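Local coordinates for CBS domain protein/ACT domain protein (Thermotoga maritima, PDB 1VR9), which is of unknown function but carries a CBS domain pair joined to an ACT domain, a make-up consistent with a regulatory, ligand-sensing role, at residues 84-89 with 107-112; 31-36 with 68-73; 22-27 with 42-47; 78-83 with 101-106; 54-59 with 113-118. All coordinates share one frame; numbering follows the deposited sequence.

Contact 1: residues 84-89 with 107-112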
# COMPACT_ATOMS: atom_id res chain seq x y z
N PHE A 84 7.26 -2.69 -1.86
CA PHE A 84 7.08 -1.53 -2.72
C PHE A 84 7.70 -1.81 -4.09
O PHE A 84 8.52 -2.71 -4.24
CB PHE A 84 7.78 -0.28 -2.11
CG PHE A 84 9.28 -0.41 -2.02
CD1 PHE A 84 10.09 -0.13 -3.10
CD2 PHE A 84 9.88 -0.85 -0.84
CE1 PHE A 84 11.47 -0.27 -3.02
CE2 PHE A 84 11.23 -0.99 -0.74
CZ PHE A 84 12.04 -0.70 -1.82
N VAL A 85 7.30 -1.01 -5.07
CA VAL A 85 8.03 -0.92 -6.35
C VAL A 85 8.29 0.56 -6.68
O VAL A 85 7.68 1.42 -6.09
CB VAL A 85 7.27 -1.61 -7.50
CG1 VAL A 85 7.22 -3.09 -7.26
CG2 VAL A 85 5.86 -1.04 -7.70
N HIS A 86 9.19 0.82 -7.63
CA HIS A 86 9.50 2.19 -8.04
C HIS A 86 8.64 2.62 -9.23
O HIS A 86 8.19 1.80 -10.00
CB HIS A 86 10.99 2.33 -8.39
CG HIS A 86 11.89 2.44 -7.20
ND1 HIS A 86 12.40 1.34 -6.54
CD2 HIS A 86 12.38 3.52 -6.56
CE1 HIS A 86 13.17 1.75 -5.54
NE2 HIS A 86 13.17 3.07 -5.53
N GLU A 87 8.42 3.93 -9.37
CA GLU A 87 7.64 4.45 -10.50
C GLU A 87 8.09 3.95 -11.86
O GLU A 87 7.27 3.72 -12.76
CB GLU A 87 7.74 5.97 -10.55
CG GLU A 87 6.97 6.71 -9.47
CD GLU A 87 6.95 8.21 -9.73
OE1 GLU A 87 8.04 8.85 -9.78
OE2 GLU A 87 5.85 8.77 -9.86
N GLU A 88 9.40 3.84 -12.04
CA GLU A 88 9.97 3.53 -13.36
C GLU A 88 10.21 2.03 -13.60
O GLU A 88 10.80 1.64 -14.62
CB GLU A 88 11.26 4.32 -13.54
CG GLU A 88 11.06 5.83 -13.50
CD GLU A 88 10.34 6.38 -14.72
OE1 GLU A 88 10.27 5.68 -15.76
OE2 GLU A 88 9.84 7.52 -14.65
N ASP A 89 9.78 1.19 -12.66
CA ASP A 89 9.83 -0.26 -12.86
C ASP A 89 8.82 -0.72 -13.91
O ASP A 89 7.86 -0.02 -14.26
CB ASP A 89 9.56 -1.02 -11.55
CG ASP A 89 10.69 -0.89 -10.54
OD1 ASP A 89 11.82 -0.50 -10.95
OD2 ASP A 89 10.45 -1.16 -9.34
N PRO A 107 2.50 -0.42 -2.69
CA PRO A 107 3.08 0.91 -2.66
C PRO A 107 4.04 1.20 -3.81
O PRO A 107 4.80 0.31 -4.21
CB PRO A 107 3.81 0.94 -1.30
CG PRO A 107 3.12 -0.02 -0.49
CD PRO A 107 2.76 -1.14 -1.43
N VAL A 108 3.96 2.41 -4.35
CA VAL A 108 4.85 2.91 -5.40
C VAL A 108 5.64 4.10 -4.88
O VAL A 108 5.07 5.02 -4.30
CB VAL A 108 4.06 3.32 -6.68
CG1 VAL A 108 4.98 3.89 -7.74
CG2 VAL A 108 3.27 2.11 -7.20
N VAL A 109 6.94 4.07 -5.09
CA VAL A 109 7.81 5.11 -4.53
C VAL A 109 8.74 5.70 -5.60
O VAL A 109 8.93 5.11 -6.67
CB VAL A 109 8.66 4.57 -3.33
CG1 VAL A 109 7.77 4.05 -2.21
CG2 VAL A 109 9.61 3.50 -3.79
N ASP A 110 9.30 6.87 -5.30
CA ASP A 110 10.33 7.48 -6.15
C ASP A 110 11.70 7.08 -5.62
O ASP A 110 11.81 6.25 -4.72
CB ASP A 110 10.14 9.01 -6.26
CG ASP A 110 10.46 9.76 -4.97
OD1 ASP A 110 11.05 9.17 -4.04
OD2 ASP A 110 10.15 10.97 -4.91
N GLU A 111 12.75 7.67 -6.18
CA GLU A 111 14.12 7.28 -5.82
C GLU A 111 14.56 7.67 -4.41
O GLU A 111 15.55 7.13 -3.91
CB GLU A 111 15.09 7.85 -6.85
CG GLU A 111 14.90 7.24 -8.22
CD GLU A 111 15.92 7.74 -9.23
OE1 GLU A 111 16.90 8.42 -8.83
OE2 GLU A 111 15.73 7.45 -10.43
N GLU A 112 13.85 8.60 -3.78
CA GLU A 112 14.10 8.93 -2.37
C GLU A 112 13.15 8.24 -1.42
O GLU A 112 13.03 8.64 -0.27
CB GLU A 112 14.04 10.45 -2.16
CG GLU A 112 15.22 11.19 -2.75
CD GLU A 112 15.19 11.21 -4.26
OE1 GLU A 112 14.12 11.50 -4.83
OE2 GLU A 112 16.24 10.93 -4.88
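Three backbone hydrogen bonds tie the short strand 85-86 to strand 105-109 in parallel register. Val-85 N gives its proton to Pro-107 O at 3.0 Å and 163°. Val-85 O takes one from Val-109 N, and Glu-87 N reaches Val-109 O nearly along the C=O axis. The tight part lies on both faces of this ladder. On one face Val-85 CG2 meets Val-108 CG2 at 4.1 Å, and Leu-97 of helix 91-100 packs on Val-85. On the other face Val-109 CG2 sits 4.0 Å from the centroid of the His-86 ring, over its face, as a CH-pi contact, and 3.7 Å from Phe-84 CD1. Phe-56 of strand 56-61 also touches Phe-84 and Val-109. The packing loosens toward the turns. Glu-87 runs extended past Val-108 CG1, and the nearest atom of Asp-110 to Glu-87 OE1 is CB, at 4.1 Å. Glu-88 and Glu-111 are exposed. Two side chains shape the turns: Asp-89 OD2 accepts from His-86 N across a type I turn, and Asp-110 OD1 accepts from Glu-112 N in an Asx turn. Parallel strands linked through helix 91-100 make this the beta-alpha-beta unit of a CBS domain.

Contact 2: residues 31-36 with 68-73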
# COMPACT_ATOMS: atom_id res chain seq x y z
N THR A 31 -4.09 7.27 14.80
CA THR A 31 -4.69 6.38 15.80
C THR A 31 -5.24 5.12 15.13
O THR A 31 -5.54 5.10 13.91
CB THR A 31 -5.86 7.06 16.56
OG1 THR A 31 -6.92 7.37 15.66
CG2 THR A 31 -5.40 8.32 17.26
N VAL A 32 -5.41 4.08 15.93
CA VAL A 32 -6.10 2.87 15.48
C VAL A 32 -7.49 3.18 14.90
O VAL A 32 -7.85 2.66 13.83
CB VAL A 32 -6.17 1.84 16.64
CG1 VAL A 32 -7.13 0.73 16.34
CG2 VAL A 32 -4.76 1.26 16.91
N ARG A 33 -8.25 4.07 15.56
CA ARG A 33 -9.58 4.46 15.08
C ARG A 33 -9.50 5.00 13.65
O ARG A 33 -10.28 4.63 12.80
CB ARG A 33 -10.20 5.50 16.01
CG ARG A 33 -11.59 5.97 15.64
CD ARG A 33 -12.06 7.08 16.56
NE ARG A 33 -12.31 6.61 17.93
CZ ARG A 33 -11.53 6.85 18.99
NH1 ARG A 33 -10.43 7.58 18.90
NH2 ARG A 33 -11.88 6.37 20.17
N GLU A 34 -8.57 5.93 13.43
CA GLU A 34 -8.38 6.52 12.10
C GLU A 34 -8.02 5.51 11.02
O GLU A 34 -8.53 5.58 9.89
CB GLU A 34 -7.30 7.58 12.15
CG GLU A 34 -7.68 8.82 12.93
CD GLU A 34 -6.54 9.83 12.95
OE1 GLU A 34 -5.46 9.54 13.52
OE2 GLU A 34 -6.73 10.94 12.38
N CYS A 35 -7.13 4.57 11.35
CA CYS A 35 -6.71 3.56 10.41
C CYS A 35 -7.86 2.63 10.05
O CYS A 35 -8.11 2.38 8.89
CB CYS A 35 -5.57 2.74 11.00
SG CYS A 35 -4.74 1.74 9.83
N LEU A 36 -8.61 2.20 11.05
CA LEU A 36 -9.77 1.35 10.82
C LEU A 36 -10.78 2.05 9.91
O LEU A 36 -11.36 1.44 9.02
CB LEU A 36 -10.41 0.93 12.15
CG LEU A 36 -9.61 -0.09 12.97
CD1 LEU A 36 -10.30 -0.28 14.32
CD2 LEU A 36 -9.47 -1.40 12.23
N LEU A 68 -6.53 -3.72 20.08
CA LEU A 68 -5.94 -2.44 20.46
C LEU A 68 -7.00 -1.39 20.85
O LEU A 68 -8.09 -1.34 20.27
CB LEU A 68 -5.08 -1.91 19.31
CG LEU A 68 -3.96 -2.86 18.87
CD1 LEU A 68 -3.16 -2.29 17.72
CD2 LEU A 68 -3.04 -3.21 20.04
N ASP A 69 -6.65 -0.55 21.81
CA ASP A 69 -7.48 0.60 22.18
C ASP A 69 -7.57 1.51 20.96
O ASP A 69 -6.57 1.72 20.28
CB ASP A 69 -6.84 1.36 23.34
CG ASP A 69 -7.80 2.38 23.96
OD1 ASP A 69 -8.16 3.37 23.28
OD2 ASP A 69 -8.18 2.20 25.14
N LEU A 70 -8.76 2.03 20.69
CA LEU A 70 -8.98 2.87 19.49
C LEU A 70 -8.17 4.17 19.50
O LEU A 70 -7.86 4.71 18.44
CB LEU A 70 -10.47 3.18 19.32
CG LEU A 70 -11.34 1.95 19.02
CD1 LEU A 70 -12.81 2.29 19.08
CD2 LEU A 70 -10.98 1.34 17.66
N ASP A 71 -7.84 4.65 20.69
CA ASP A 71 -7.07 5.88 20.85
C ASP A 71 -5.55 5.68 20.69
O ASP A 71 -4.79 6.66 20.56
CB ASP A 71 -7.38 6.51 22.22
CG ASP A 71 -8.85 6.82 22.39
OD1 ASP A 71 -9.36 7.70 21.67
OD2 ASP A 71 -9.51 6.20 23.25
N SER A 72 -5.10 4.43 20.72
CA SER A 72 -3.69 4.12 20.59
C SER A 72 -3.21 4.34 19.15
O SER A 72 -4.03 4.52 18.23
CB SER A 72 -3.39 2.70 21.06
OG SER A 72 -4.05 1.71 20.30
N SER A 73 -1.89 4.38 19.00
CA SER A 73 -1.24 4.71 17.72
C SER A 73 -0.92 3.45 16.92
O SER A 73 -0.68 2.38 17.51
CB SER A 73 0.07 5.45 18.01
OG SER A 73 0.77 5.74 16.83
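The guanidinium of Arg-33 lies with one face on Leu-70 CB, which sits 3.5 Å above its plane toward the rim. The same group meets Asp-71 end-on: Arg-33 NH1 and NH2 both donate to Asp-71 OD1, NH1 at 3.0 Å. OD1 is in the guanidinium plane, yet the two nitrogens meet it from above the carboxylate plane, so the flat groups are turned 54° apart. The bend at chi3 (-69°) brings the arginine round to this acid. Leu-70 crosses Val-32 and Leu-36 at about right angles, with Leu-70 CD2 3.8 Å from Leu-36 CD1. Val-32 CG2 touches Leu-68 CD1 and, from another direction, Ser-72 OG. Val-32 N donates to Ser-72 O at 2.7 Å, and Arg-33 N to Leu-70 O at 3.0 Å. Thr-31 is the N-cap. Its OG1 accepts from Glu-34 N, while Glu-34 OE1 accepts from Thr-31 N, a capping box. An alanine in place of Thr-31 would lose the OG1 cap and the CG2 contact with Asp-71 O, and would probably loosen the first turn of the helix. In the first CBS domain this contact fastens the capped start of helix 32-41 to the loop after strand 56-61, with Leu-65 and Val-74 against Cys-35 alongside.

Contact 3: residues 22-27 with 42-47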
# COMPACT_ATOMS: atom_id res chain seq x y z
N ASP A 22 -6.18 6.56 -5.50
CA ASP A 22 -7.39 6.12 -4.81
C ASP A 22 -7.05 4.84 -4.04
O ASP A 22 -7.31 3.71 -4.49
CB ASP A 22 -8.51 5.92 -5.86
CG ASP A 22 -9.93 6.08 -5.28
OD1 ASP A 22 -10.09 6.29 -4.06
OD2 ASP A 22 -10.89 6.01 -6.08
N PHE A 23 -6.43 5.01 -2.87
CA PHE A 23 -6.03 3.90 -2.01
C PHE A 23 -5.97 4.34 -0.54
O PHE A 23 -5.83 5.55 -0.26
CB PHE A 23 -4.66 3.38 -2.44
CG PHE A 23 -3.53 4.34 -2.20
CD1 PHE A 23 -3.23 5.32 -3.14
CD2 PHE A 23 -2.74 4.24 -1.07
CE1 PHE A 23 -2.20 6.21 -2.94
CE2 PHE A 23 -1.69 5.14 -0.87
CZ PHE A 23 -1.42 6.11 -1.80
N PRO A 24 -6.07 3.37 0.39
CA PRO A 24 -6.06 3.70 1.83
C PRO A 24 -4.66 4.09 2.34
O PRO A 24 -3.72 3.31 2.23
CB PRO A 24 -6.56 2.41 2.49
CG PRO A 24 -6.15 1.33 1.54
CD PRO A 24 -6.22 1.90 0.16
N MSE A 25 -4.56 5.25 2.98
CA MSE A 25 -3.26 5.75 3.43
C MSE A 25 -3.43 6.47 4.78
O MSE A 25 -4.38 7.24 4.95
CB MSE A 25 -2.70 6.72 2.37
CG MSE A 25 -1.30 7.28 2.64
SE MSE A 25 -1.17 8.59 4.08
CE MSE A 25 -2.50 9.89 3.50
N VAL A 26 -2.50 6.23 5.71
CA VAL A 26 -2.45 7.05 6.93
C VAL A 26 -1.01 7.43 7.24
O VAL A 26 -0.09 6.82 6.71
CB VAL A 26 -3.03 6.35 8.20
CG1 VAL A 26 -4.52 6.08 8.03
CG2 VAL A 26 -2.25 5.10 8.57
N GLU A 27 -0.84 8.41 8.11
CA GLU A 27 0.50 8.77 8.61
C GLU A 27 0.88 7.87 9.79
O GLU A 27 0.02 7.35 10.48
CB GLU A 27 0.52 10.25 9.03
CG GLU A 27 1.90 10.83 9.39
CD GLU A 27 2.23 10.76 10.87
OE1 GLU A 27 1.30 10.61 11.70
OE2 GLU A 27 3.43 10.85 11.22
N TYR A 42 -12.41 2.12 2.09
CA TYR A 42 -11.93 1.40 0.92
C TYR A 42 -12.35 -0.06 0.93
O TYR A 42 -11.95 -0.82 0.04
CB TYR A 42 -10.41 1.54 0.78
CG TYR A 42 -10.02 2.87 0.21
CD1 TYR A 42 -9.97 3.05 -1.16
CD2 TYR A 42 -9.75 3.96 1.03
CE1 TYR A 42 -9.66 4.26 -1.71
CE2 TYR A 42 -9.43 5.21 0.49
CZ TYR A 42 -9.37 5.34 -0.90
OH TYR A 42 -9.04 6.53 -1.50
N GLN A 43 -13.16 -0.44 1.92
CA GLN A 43 -13.71 -1.79 2.05
C GLN A 43 -12.59 -2.82 1.93
O GLN A 43 -12.67 -3.76 1.12
CB GLN A 43 -14.79 -2.03 1.00
CG GLN A 43 -15.90 -0.97 1.02
CD GLN A 43 -17.09 -1.32 0.18
OE1 GLN A 43 -17.37 -0.64 -0.81
NE2 GLN A 43 -17.80 -2.38 0.55
N THR A 44 -11.56 -2.63 2.75
CA THR A 44 -10.34 -3.39 2.63
C THR A 44 -9.70 -3.68 4.03
O THR A 44 -10.26 -3.28 5.05
CB THR A 44 -9.38 -2.66 1.69
OG1 THR A 44 -8.27 -3.50 1.36
CG2 THR A 44 -8.87 -1.35 2.35
N ASN A 45 -8.60 -4.43 4.05
CA ASN A 45 -7.93 -4.84 5.29
C ASN A 45 -6.43 -4.48 5.28
O ASN A 45 -5.63 -5.10 6.00
CB ASN A 45 -8.09 -6.33 5.53
CG ASN A 45 -7.58 -7.17 4.39
OD1 ASN A 45 -7.09 -6.64 3.38
ND2 ASN A 45 -7.71 -8.49 4.52
N GLU A 46 -6.08 -3.50 4.45
CA GLU A 46 -4.70 -2.96 4.36
C GLU A 46 -4.77 -1.43 4.36
O GLU A 46 -5.69 -0.84 3.79
CB GLU A 46 -4.06 -3.40 3.04
CG GLU A 46 -2.66 -2.81 2.82
CD GLU A 46 -2.15 -2.94 1.39
OE1 GLU A 46 -2.88 -3.48 0.57
OE2 GLU A 46 -1.00 -2.55 1.11
N CYS A 47 -3.77 -0.79 4.98
CA CYS A 47 -3.60 0.65 4.93
C CYS A 47 -2.12 0.89 4.67
O CYS A 47 -1.29 0.28 5.35
CB CYS A 47 -3.99 1.28 6.26
SG CYS A 47 -4.34 3.02 6.13
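Tyr-42 leaves the end of helix 32-41 with CG anti to its carbonyl carbon (chi1 -78°), which carries its ring from CB toward residues 22-24. Tyr-42 CG is 3.9 Å from Pro-24 CD, the proline carbon that makes a CH-pi contact over the ring face. Tyr-42 CD2 comes within 3.8 Å of Pro-24 CB, and CD1 lies near Phe-23 CA. Pro-24 N sits 3.7 Å above the ring plane, over its centre. Further out, CE2 runs beside the carbonyl of Phe-23 and CE1 reaches Asp-22 OD1. At the tip Tyr-42 OH donates to Asp-22 OD1 at 2.8 Å, on the anti lone pair, with the carboxylate and ring planes 79° apart. This bond fixes the ring's outer end, the proline its inner part. Pro-24 CG presses on Glu-46 O at 3.2 Å and on Thr-44 CG2. Glu-46 O is buried with no polar partner in the model. Val-26 CG1 then packs on Cys-47 SG at 3.6 Å, and Cys-35 and Met-39 of the helix touch the same cysteine. Gln-43, with positive phi, closes the helix as a Schellman motif. Strand 25-27, helix 32-41 and strand 46-50 form the beta-alpha-beta crossover of a CBS domain.

Contact 4: residues 78-83 with 101-106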
# COMPACT_ATOMS: atom_id res chain seq x y z
N VAL A 78 3.25 -1.22 12.17
CA VAL A 78 3.52 -1.25 10.73
C VAL A 78 4.27 -2.54 10.36
O VAL A 78 5.08 -3.05 11.14
CB VAL A 78 4.33 -0.01 10.27
CG1 VAL A 78 4.61 -0.03 8.77
CG2 VAL A 78 3.58 1.29 10.65
N SER A 79 4.01 -3.01 9.16
CA SER A 79 4.56 -4.26 8.65
C SER A 79 5.11 -4.01 7.23
O SER A 79 4.76 -3.00 6.60
CB SER A 79 3.41 -5.28 8.58
OG SER A 79 2.94 -5.55 9.89
N LEU A 80 5.90 -4.95 6.72
CA LEU A 80 6.29 -4.99 5.30
C LEU A 80 6.99 -3.71 4.80
O LEU A 80 6.58 -3.13 3.78
CB LEU A 80 5.08 -5.29 4.42
CG LEU A 80 4.24 -6.53 4.74
CD1 LEU A 80 3.16 -6.76 3.71
CD2 LEU A 80 5.19 -7.74 4.84
N PRO A 81 8.07 -3.29 5.48
CA PRO A 81 8.80 -2.12 5.00
C PRO A 81 9.43 -2.31 3.62
O PRO A 81 9.81 -1.31 3.01
CB PRO A 81 9.88 -1.91 6.08
CG PRO A 81 9.99 -3.17 6.78
CD PRO A 81 8.68 -3.87 6.69
N ASP A 82 9.56 -3.55 3.15
CA ASP A 82 10.22 -3.85 1.87
C ASP A 82 9.23 -4.04 0.72
O ASP A 82 9.65 -4.36 -0.40
CB ASP A 82 11.11 -5.10 2.00
CG ASP A 82 12.08 -5.02 3.18
OD1 ASP A 82 12.92 -4.08 3.24
OD2 ASP A 82 12.01 -5.90 4.08
N PHE A 83 7.94 -3.85 1.00
CA PHE A 83 6.86 -4.14 0.03
C PHE A 83 6.53 -2.87 -0.77
O PHE A 83 5.66 -2.09 -0.40
CB PHE A 83 5.61 -4.68 0.75
CG PHE A 83 4.51 -5.10 -0.17
CD1 PHE A 83 4.64 -6.21 -1.00
CD2 PHE A 83 3.28 -4.42 -0.16
CE1 PHE A 83 3.60 -6.61 -1.83
CE2 PHE A 83 2.26 -4.81 -0.97
CZ PHE A 83 2.41 -5.92 -1.82
N HIS A 101 3.74 -11.08 -1.37
CA HIS A 101 2.61 -10.69 -0.53
C HIS A 101 1.39 -10.27 -1.35
O HIS A 101 1.45 -9.27 -2.10
CB HIS A 101 3.03 -9.53 0.37
CG HIS A 101 4.25 -9.81 1.19
ND1 HIS A 101 4.24 -10.64 2.30
CD2 HIS A 101 5.52 -9.35 1.08
CE1 HIS A 101 5.45 -10.69 2.82
NE2 HIS A 101 6.25 -9.91 2.11
N GLN A 102 0.27 -10.98 -1.21
CA GLN A 102 -0.93 -10.68 -2.03
C GLN A 102 -1.82 -9.59 -1.41
O GLN A 102 -3.02 -9.79 -1.14
CB GLN A 102 -1.74 -11.94 -2.32
CG GLN A 102 -1.00 -13.00 -3.14
CD GLN A 102 -0.19 -13.96 -2.32
OE1 GLN A 102 -0.72 -14.67 -1.46
NE2 GLN A 102 1.11 -14.02 -2.59
N GLU A 103 -1.24 -8.42 -1.20
CA GLU A 103 -1.93 -7.31 -0.60
C GLU A 103 -2.76 -6.66 -1.70
O GLU A 103 -2.37 -6.72 -2.86
CB GLU A 103 -0.92 -6.29 -0.06
CG GLU A 103 -0.06 -6.76 1.10
CD GLU A 103 -0.81 -6.90 2.40
OE1 GLU A 103 -1.82 -6.19 2.62
OE2 GLU A 103 -0.41 -7.77 3.22
N PRO A 104 -3.90 -6.05 -1.36
CA PRO A 104 -4.71 -5.36 -2.38
C PRO A 104 -4.10 -4.13 -3.03
O PRO A 104 -4.56 -3.73 -4.11
CB PRO A 104 -5.96 -4.96 -1.62
CG PRO A 104 -5.61 -4.97 -0.23
CD PRO A 104 -4.56 -6.01 -0.04
N TYR A 105 -3.13 -3.49 -2.35
CA TYR A 105 -2.45 -2.32 -2.85
C TYR A 105 -0.95 -2.40 -2.64
O TYR A 105 -0.48 -2.65 -1.51
CB TYR A 105 -2.99 -1.05 -2.18
CG TYR A 105 -4.46 -0.84 -2.36
CD1 TYR A 105 -4.93 -0.13 -3.45
CD2 TYR A 105 -5.38 -1.30 -1.42
CE1 TYR A 105 -6.30 0.09 -3.62
CE2 TYR A 105 -6.74 -1.09 -1.60
CZ TYR A 105 -7.19 -0.39 -2.68
OH TYR A 105 -8.55 -0.18 -2.84
N LEU A 106 -0.22 -2.24 -3.73
CA LEU A 106 1.24 -2.26 -3.74
C LEU A 106 1.78 -0.81 -3.75
O LEU A 106 1.48 -0.02 -4.67
CB LEU A 106 1.75 -3.04 -4.96
CG LEU A 106 3.24 -2.98 -5.27
CD1 LEU A 106 4.08 -3.57 -4.16
CD2 LEU A 106 3.54 -3.69 -6.57
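The Phe-83 ring has Leu-106 CD1 on one face, 3.8 Å from its centroid and close to the normal, a CH-pi contact. At its edge, near the plane, Tyr-105 O approaches Phe-83 CE2 at 3.5 Å. The His-101 ring turns its edge toward the face of Phe-83 in an offset edge-to-face pair, with planes at 88° and centroids 5.7 Å apart. One face of that histidine carries Leu-80 CD2, 3.8 Å from the ring centroid, and Leu-80 meets His-101 tip to tip.

Phe-83 CG is anti to its backbone N (chi1 -176°), and the ring so placed reaches in among residues 101-106. Phe-83 CE1 meets His-101 CB at 3.7 Å, and Phe-83 CE2 meets Glu-103 CB at 3.6 Å. The bend of Glu-103 at chi2 turns its carboxylate back, so that Glu-103 OE2 lies 3.7 Å from Leu-80 CD1. No hydrogen bond joins the two segments. Glu-103 OE1 lies close to Glu-46 OE1, which accepts from Tyr-105 N; this closeness of like charges would probably raise the proton affinity of one of them.

A type I turn from Leu-80 to Phe-83 brings both side chains to this side. Within the second CBS domain the contact joins the loop before strand 85-86 to the chain between helix 91-100 and strand 105-109. Leu-97 of that helix touches Phe-83 and Leu-106, and Val-59 of strand 56-61 touches Leu-80.

Contact 5: residues 54-59 with 113-118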
# COMPACT_ATOMS: atom_id res chain seq x y z
N GLY A 54 6.52 12.23 3.94
CA GLY A 54 5.88 11.60 2.79
C GLY A 54 6.56 10.34 2.31
O GLY A 54 6.15 9.78 1.27
N HIS A 55 7.56 9.87 3.06
CA HIS A 55 8.27 8.63 2.73
C HIS A 55 7.43 7.42 3.07
O HIS A 55 6.66 7.43 4.01
CB HIS A 55 9.59 8.47 3.48
CG HIS A 55 10.63 9.50 3.13
ND1 HIS A 55 11.21 10.32 4.08
CD2 HIS A 55 11.20 9.82 1.95
CE1 HIS A 55 12.09 11.11 3.48
NE2 HIS A 55 12.10 10.82 2.19
N PHE A 56 7.62 6.37 2.30
CA PHE A 56 6.95 5.10 2.57
C PHE A 56 7.52 4.38 3.79
O PHE A 56 8.74 4.23 3.91
CB PHE A 56 7.04 4.20 1.35
CG PHE A 56 6.62 2.80 1.62
CD1 PHE A 56 5.28 2.49 1.89
CD2 PHE A 56 7.55 1.78 1.61
CE1 PHE A 56 4.90 1.20 2.14
CE2 PHE A 56 7.17 0.48 1.84
CZ PHE A 56 5.87 0.19 2.11
N ARG A 57 6.64 3.95 4.70
CA ARG A 57 7.02 3.25 5.93
C ARG A 57 6.69 1.77 5.97
O ARG A 57 7.47 0.97 6.49
CB ARG A 57 6.39 3.92 7.17
CG ARG A 57 7.04 5.24 7.61
CD ARG A 57 8.24 5.08 8.54
NE ARG A 57 8.13 3.91 9.43
CZ ARG A 57 9.10 3.03 9.64
NH1 ARG A 57 10.29 3.16 9.06
NH2 ARG A 57 8.89 2.00 10.46
N GLY A 58 5.53 1.42 5.41
CA GLY A 58 5.07 0.02 5.39
C GLY A 58 3.57 0.03 5.28
O GLY A 58 2.95 1.00 4.81
N VAL A 59 2.96 -1.07 5.69
CA VAL A 59 1.53 -1.21 5.61
C VAL A 59 1.03 -1.67 6.98
O VAL A 59 1.79 -2.29 7.74
CB VAL A 59 1.13 -2.22 4.50
CG1 VAL A 59 1.81 -1.88 3.17
CG2 VAL A 59 1.47 -3.60 4.90
N MSE A 113 12.47 7.18 -1.88
CA MSE A 113 11.47 6.47 -1.09
C MSE A 113 10.22 7.27 -0.70
O MSE A 113 9.52 6.89 0.23
CB MSE A 113 12.09 5.82 0.17
CG MSE A 113 13.19 4.77 -0.09
SE MSE A 113 12.93 3.43 -1.54
CE MSE A 113 14.07 4.32 -2.86
N ARG A 114 9.92 8.35 -1.42
CA ARG A 114 8.68 9.09 -1.20
C ARG A 114 7.53 8.31 -1.83
O ARG A 114 7.64 7.87 -2.96
CB ARG A 114 8.74 10.50 -1.76
CG ARG A 114 9.90 11.34 -1.21
CD ARG A 114 9.44 12.41 -0.18
NE ARG A 114 10.50 12.86 0.73
CZ ARG A 114 11.52 13.65 0.38
NH1 ARG A 114 11.64 14.10 -0.86
NH2 ARG A 114 12.42 14.00 1.29
N LEU A 115 6.44 8.17 -1.09
CA LEU A 115 5.24 7.52 -1.59
C LEU A 115 4.59 8.34 -2.72
O LEU A 115 4.27 9.52 -2.54
CB LEU A 115 4.24 7.34 -0.45
CG LEU A 115 3.01 6.48 -0.73
CD1 LEU A 115 3.43 5.06 -1.14
CD2 LEU A 115 2.16 6.42 0.52
N LYS A 116 4.43 7.72 -3.89
CA LYS A 116 3.87 8.42 -5.06
C LYS A 116 2.48 7.92 -5.48
O LYS A 116 1.85 8.51 -6.37
CB LYS A 116 4.83 8.26 -6.24
CG LYS A 116 6.20 8.92 -6.01
CD LYS A 116 6.11 10.39 -5.58
CE LYS A 116 5.37 11.26 -6.57
NZ LYS A 116 5.75 12.70 -6.42
N GLY A 117 2.03 6.87 -4.83
CA GLY A 117 0.75 6.21 -5.15
C GLY A 117 0.80 4.73 -4.83
O GLY A 117 1.67 4.27 -4.06
N ALA A 118 -0.14 3.99 -5.40
CA ALA A 118 -0.15 2.53 -5.31
C ALA A 118 -0.60 1.93 -6.63
O ALA A 118 -1.25 2.59 -7.44
CB ALA A 118 -1.09 2.08 -4.24
O HOH W 1 4.29 11.14 -0.28
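Arg-114 lies alongside His-55, the two side chains pointing the same way with guanidinium and imidazole planes 26° apart. Arg-114 CG approaches His-55 CD2 at 3.7 Å, and Arg-114 NE stands 3.0 Å from His-55 NE2. The bend at chi2 (-105°) lays the chain along the ring. His-55 ND1 is hydrogen-bonded elsewhere in the structure. Replacing Arg-114 by an alanine would remove the chain that lies along the imidazole and would probably leave His-55 less firmly placed. Beneath the pair the backbones are bridged at His-55 and Arg-114. Phe-56 N donates to Met-113 O at 2.9 Å and 168°, nearly along the C=O axis, and Leu-115 N donates to Gly-54 O at 2.9 Å. Gly-54 O also takes a proton from a water at 2.8 Å, and that water gives its other to Leu-115 O. A side chain at Gly-54 would jam against the preceding carbonyl at its backbone angles. The apolar contact is light: Phe-56 CD1 and Leu-115 CD1 are 4.4 Å apart. Lys-116 and Gly-117 form a classic bulge facing Val-108. The bridge links the two CBS domains of the pair at the starts of strands 56-61 and 115-120, the outer strands of two sheets, with Pro-107 of strand 105-109 touching Phe-56 and Leu-115.

Contacts 2 and 3 belong to the first CBS repeat, contacts 1 and 4 to the second, and contact 5 joins the two. Contacts 3 and 1 sit in corresponding beta-alpha-beta units, their centres about 18 Å apart on opposite sides of the chain's centre. Contacts 1 and 4 share strand 105-109 and alternate along the chain. Contacts 2 and 3 alternate likewise, and touch through Cys-35 and Cys-47. Contact 5 closes a loop that contains both 1 and 4. Contacts 3 and 4 touch where Glu-46 OE1 meets Tyr-105 N. Contact 2 lies outermost, its centre about 28 Å from that of contact 1. The two repeats thus pack as one CBS pair.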